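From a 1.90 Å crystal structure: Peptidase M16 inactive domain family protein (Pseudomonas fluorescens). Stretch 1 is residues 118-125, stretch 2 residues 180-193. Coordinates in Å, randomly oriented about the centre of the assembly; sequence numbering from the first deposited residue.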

# COMPACT_ATOMS: atom_id res chain seq x y z
N VAL A 118 2.36 22.34 8.84
CA VAL A 118 2.62 20.93 9.13
C VAL A 118 4.12 20.58 9.11
O VAL A 118 4.64 19.96 10.04
CB VAL A 118 1.85 20.02 8.13
CG1 VAL A 118 2.41 18.60 8.15
CG2 VAL A 118 0.37 19.99 8.49
N VAL A 119 4.82 20.99 8.06
CA VAL A 119 6.23 20.67 7.97
C VAL A 119 7.14 21.57 8.80
O VAL A 119 8.14 21.11 9.33
CB VAL A 119 6.70 20.68 6.49
CG1 VAL A 119 8.14 20.20 6.38
CG2 VAL A 119 5.77 19.79 5.66
N GLY A 120 6.78 22.84 8.93
CA GLY A 120 7.62 23.75 9.69
C GLY A 120 7.33 23.95 11.18
O GLY A 120 8.23 24.28 11.95
N LYS A 121 6.08 23.75 11.59
CA LYS A 121 5.73 23.93 12.99
C LYS A 121 4.89 22.80 13.57
O LYS A 121 3.81 23.03 14.11
CB LYS A 121 5.00 25.26 13.18
CG LYS A 121 5.82 26.48 12.74
CD LYS A 121 5.01 27.77 12.87
CE LYS A 121 5.82 28.99 12.46
NZ LYS A 121 6.31 28.92 11.04
N PRO A 122 5.36 21.56 13.46
CA PRO A 122 4.59 20.44 14.01
C PRO A 122 4.58 20.53 15.55
O PRO A 122 5.54 21.02 16.15
CB PRO A 122 5.35 19.22 13.51
CG PRO A 122 6.78 19.72 13.50
CD PRO A 122 6.63 21.09 12.88
N THR A 123 3.50 20.06 16.17
CA THR A 123 3.38 20.11 17.63
C THR A 123 3.69 18.79 18.34
O THR A 123 3.79 18.76 19.57
CB THR A 123 1.98 20.55 18.06
OG1 THR A 123 1.00 19.69 17.45
CG2 THR A 123 1.72 21.99 17.65
N PHE A 124 3.85 17.71 17.57
CA PHE A 124 4.14 16.39 18.12
C PHE A 124 3.26 16.06 19.33
O PHE A 124 3.73 16.04 20.47
CB PHE A 124 5.62 16.31 18.54
CG PHE A 124 6.58 16.67 17.44
CD1 PHE A 124 6.76 15.83 16.34
CD2 PHE A 124 7.32 17.85 17.51
CE1 PHE A 124 7.65 16.17 15.32
CE2 PHE A 124 8.21 18.20 16.50
CZ PHE A 124 8.37 17.36 15.40
N PRO A 125 1.96 15.80 19.09
CA PRO A 125 1.03 15.48 20.17
C PRO A 125 1.42 14.18 20.89
O PRO A 125 1.78 13.19 20.25
CB PRO A 125 -0.31 15.34 19.45
CG PRO A 125 -0.15 16.21 18.25
CD PRO A 125 1.26 15.90 17.80
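Stretch 2 180-193: TLAQLKAFHAKAYA

Stretch 2 is a helix from Leu181 to Ala191, with Thr180 at its N-cap. Thr180 OG1 accepts a weak bond from Gln183 N at 3.3 Å, and Thr180 N donates to Gln183 OE1 at 2.8 Å. Tyr192 is the first residue to leave helical geometry. Stretch 1 begins as the last turn of another helix, Val118 to Gly120, and continues as a loop. The two run in opposite senses: Gly120 lies nearest Tyr192, CA to CA 7.6 Å, and Phe124 nearest Leu181, CA to CA 6.9 Å. The contact buries 393 Å², both sides summed.

Val118 does not reach stretch 2. Val119 does so in two ways. Its CG1 lies at the edge of the Tyr192 ring, 4.3 Å from Tyr192 CD2. Its carbonyl takes the single hydrogen bond between the stretches: His188 NE2 donates to Val119 O at 2.8 Å, with an angle of 150° at the hydrogen. The side chain of His188 thus ties the helix to the end of the first helix.

Gly120 has no side chain, and its backbone meets the same ring. Gly120 O is 3.5 Å from His188 CE1, near the ring plane. Lys121 is the first residue to leave helical phi/psi. Its side chain starts away from stretch 2 and makes no contact with it.

The CA-to-CB bond of Pro122 points toward stretch 2. Its CG sits over a face of His188, 3.8 Å from the ring centroid and 18° off the normal, a CH-pi contact. Pro122 CD is 3.5 Å from His188 CE1. The CA-to-CB bond of Thr123 points away.

Phe124 is the main apolar contact of the loop and has the largest covered area, 116 Å². Its phi/psi of 46/72 is unusual for a residue with a side chain. CA-to-CB points toward stretch 2, and chi1 is m. Leu184 CB lies over one face of the ring, 4.3 Å from the centroid of Phe124, and Leu184 CD1 is 4.1 Å from Phe124 CD1. Lys185 CG is 4.0 Å from Phe124 CD2. At the ring edge, Phe124 CZ is 4.0 Å from His188 CB. The edge of Phe124 is turned toward the face of His188 in an offset pair, centroids 5.9 Å apart and planes at 74°. Leu181 CD2 packs 4.1 Å from Phe124 CB and 3.5 Å from Phe124 O.

The CA-to-CB bond of Pro125 points away, and Pro125 is the N-cap of the next helix.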

# COMPACT_ATOMS: atom_id res chain seq x y z
N THR A 180 11.90 10.72 23.25
CA THR A 180 11.00 11.70 23.85
C THR A 180 10.63 12.84 22.90
O THR A 180 11.22 13.00 21.83
CB THR A 180 11.62 12.33 25.08
OG1 THR A 180 12.72 13.15 24.68
CG2 THR A 180 12.14 11.24 26.04
N LEU A 181 9.64 13.63 23.31
CA LEU A 181 9.20 14.76 22.52
C LEU A 181 10.34 15.76 22.37
O LEU A 181 10.49 16.40 21.33
CB LEU A 181 7.99 15.43 23.18
CG LEU A 181 6.74 14.55 23.30
CD1 LEU A 181 5.64 15.31 24.02
CD2 LEU A 181 6.28 14.13 21.91
N ALA A 182 11.16 15.87 23.41
CA ALA A 182 12.31 16.78 23.40
C ALA A 182 13.27 16.41 22.28
O ALA A 182 13.84 17.29 21.63
CB ALA A 182 13.03 16.74 24.74
N GLN A 183 13.47 15.12 22.08
CA GLN A 183 14.37 14.64 21.03
C GLN A 183 13.80 14.90 19.64
O GLN A 183 14.53 15.25 18.71
CB GLN A 183 14.63 13.15 21.21
CG GLN A 183 15.49 12.81 22.42
CD GLN A 183 15.65 11.32 22.59
OE1 GLN A 183 14.72 10.63 23.02
NE2 GLN A 183 16.81 10.80 22.23
N LEU A 184 12.49 14.70 19.50
CA LEU A 184 11.86 14.91 18.21
C LEU A 184 11.94 16.39 17.86
O LEU A 184 12.20 16.75 16.71
CB LEU A 184 10.39 14.49 18.26
CG LEU A 184 10.09 13.00 18.50
CD1 LEU A 184 8.58 12.76 18.32
CD2 LEU A 184 10.88 12.14 17.52
N LYS A 185 11.73 17.24 18.87
CA LYS A 185 11.76 18.68 18.69
C LYS A 185 13.15 19.14 18.28
O LYS A 185 13.30 19.97 17.39
CB LYS A 185 11.33 19.39 19.97
CG LYS A 185 9.83 19.35 20.23
CD LYS A 185 9.48 20.09 21.51
CE LYS A 185 7.98 20.08 21.76
NZ LYS A 185 7.61 20.83 22.99
N ALA A 186 14.16 18.59 18.94
CA ALA A 186 15.55 18.94 18.65
C ALA A 186 15.98 18.42 17.28
O ALA A 186 16.69 19.12 16.55
CB ALA A 186 16.46 18.39 19.73
N PHE A 187 15.57 17.20 16.94
CA PHE A 187 15.93 16.64 15.63
C PHE A 187 15.30 17.47 14.52
O PHE A 187 15.95 17.77 13.51
CB PHE A 187 15.46 15.20 15.49
CG PHE A 187 15.87 14.56 14.20
CD1 PHE A 187 17.19 14.18 13.99
CD2 PHE A 187 14.95 14.40 13.16
CE1 PHE A 187 17.59 13.64 12.77
CE2 PHE A 187 15.35 13.87 11.93
CZ PHE A 187 16.67 13.50 11.73
N HIS A 188 14.03 17.84 14.70
CA HIS A 188 13.31 18.64 13.71
C HIS A 188 13.96 20.01 13.48
O HIS A 188 14.10 20.45 12.34
CB HIS A 188 11.86 18.81 14.15
CG HIS A 188 11.00 19.54 13.17
ND1 HIS A 188 10.81 20.91 13.22
CD2 HIS A 188 10.33 19.11 12.08
CE1 HIS A 188 10.05 21.28 12.20
NE2 HIS A 188 9.75 20.21 11.49
N ALA A 189 14.35 20.67 14.56
CA ALA A 189 14.97 22.00 14.47
C ALA A 189 16.30 21.94 13.72
O ALA A 189 16.71 22.90 13.06
CB ALA A 189 15.18 22.57 15.87
N LYS A 190 16.96 20.79 13.81
CA LYS A 190 18.25 20.57 13.16
C LYS A 190 18.15 20.03 11.73
O LYS A 190 18.78 20.56 10.81
CB LYS A 190 19.07 19.60 14.01
CG LYS A 190 20.37 19.13 13.35
CD LYS A 190 21.23 18.30 14.32
CE LYS A 190 20.61 16.95 14.63
NZ LYS A 190 20.54 16.10 13.40
N ALA A 191 17.38 18.97 11.56
CA ALA A 191 17.25 18.31 10.26
C ALA A 191 16.24 18.90 9.30
O ALA A 191 16.35 18.73 8.08
CB ALA A 191 16.97 16.82 10.47
N TYR A 192 15.23 19.59 9.82
CA TYR A 192 14.24 20.19 8.94
C TYR A 192 14.49 21.68 8.72
O TYR A 192 13.62 22.41 8.23
CB TYR A 192 12.83 19.93 9.47
CG TYR A 192 12.37 18.50 9.21
CD1 TYR A 192 12.94 17.43 9.90
CD2 TYR A 192 11.42 18.22 8.24
CE1 TYR A 192 12.57 16.12 9.63
CE2 TYR A 192 11.04 16.91 7.95
CZ TYR A 192 11.63 15.86 8.65
OH TYR A 192 11.28 14.57 8.36
N ALA A 193 15.69 22.13 9.06
CA ALA A 193 16.07 23.53 8.88
C ALA A 193 16.04 23.85 7.38
O ALA A 193 16.36 23.01 6.54
CB ALA A 193 17.47 23.78 9.46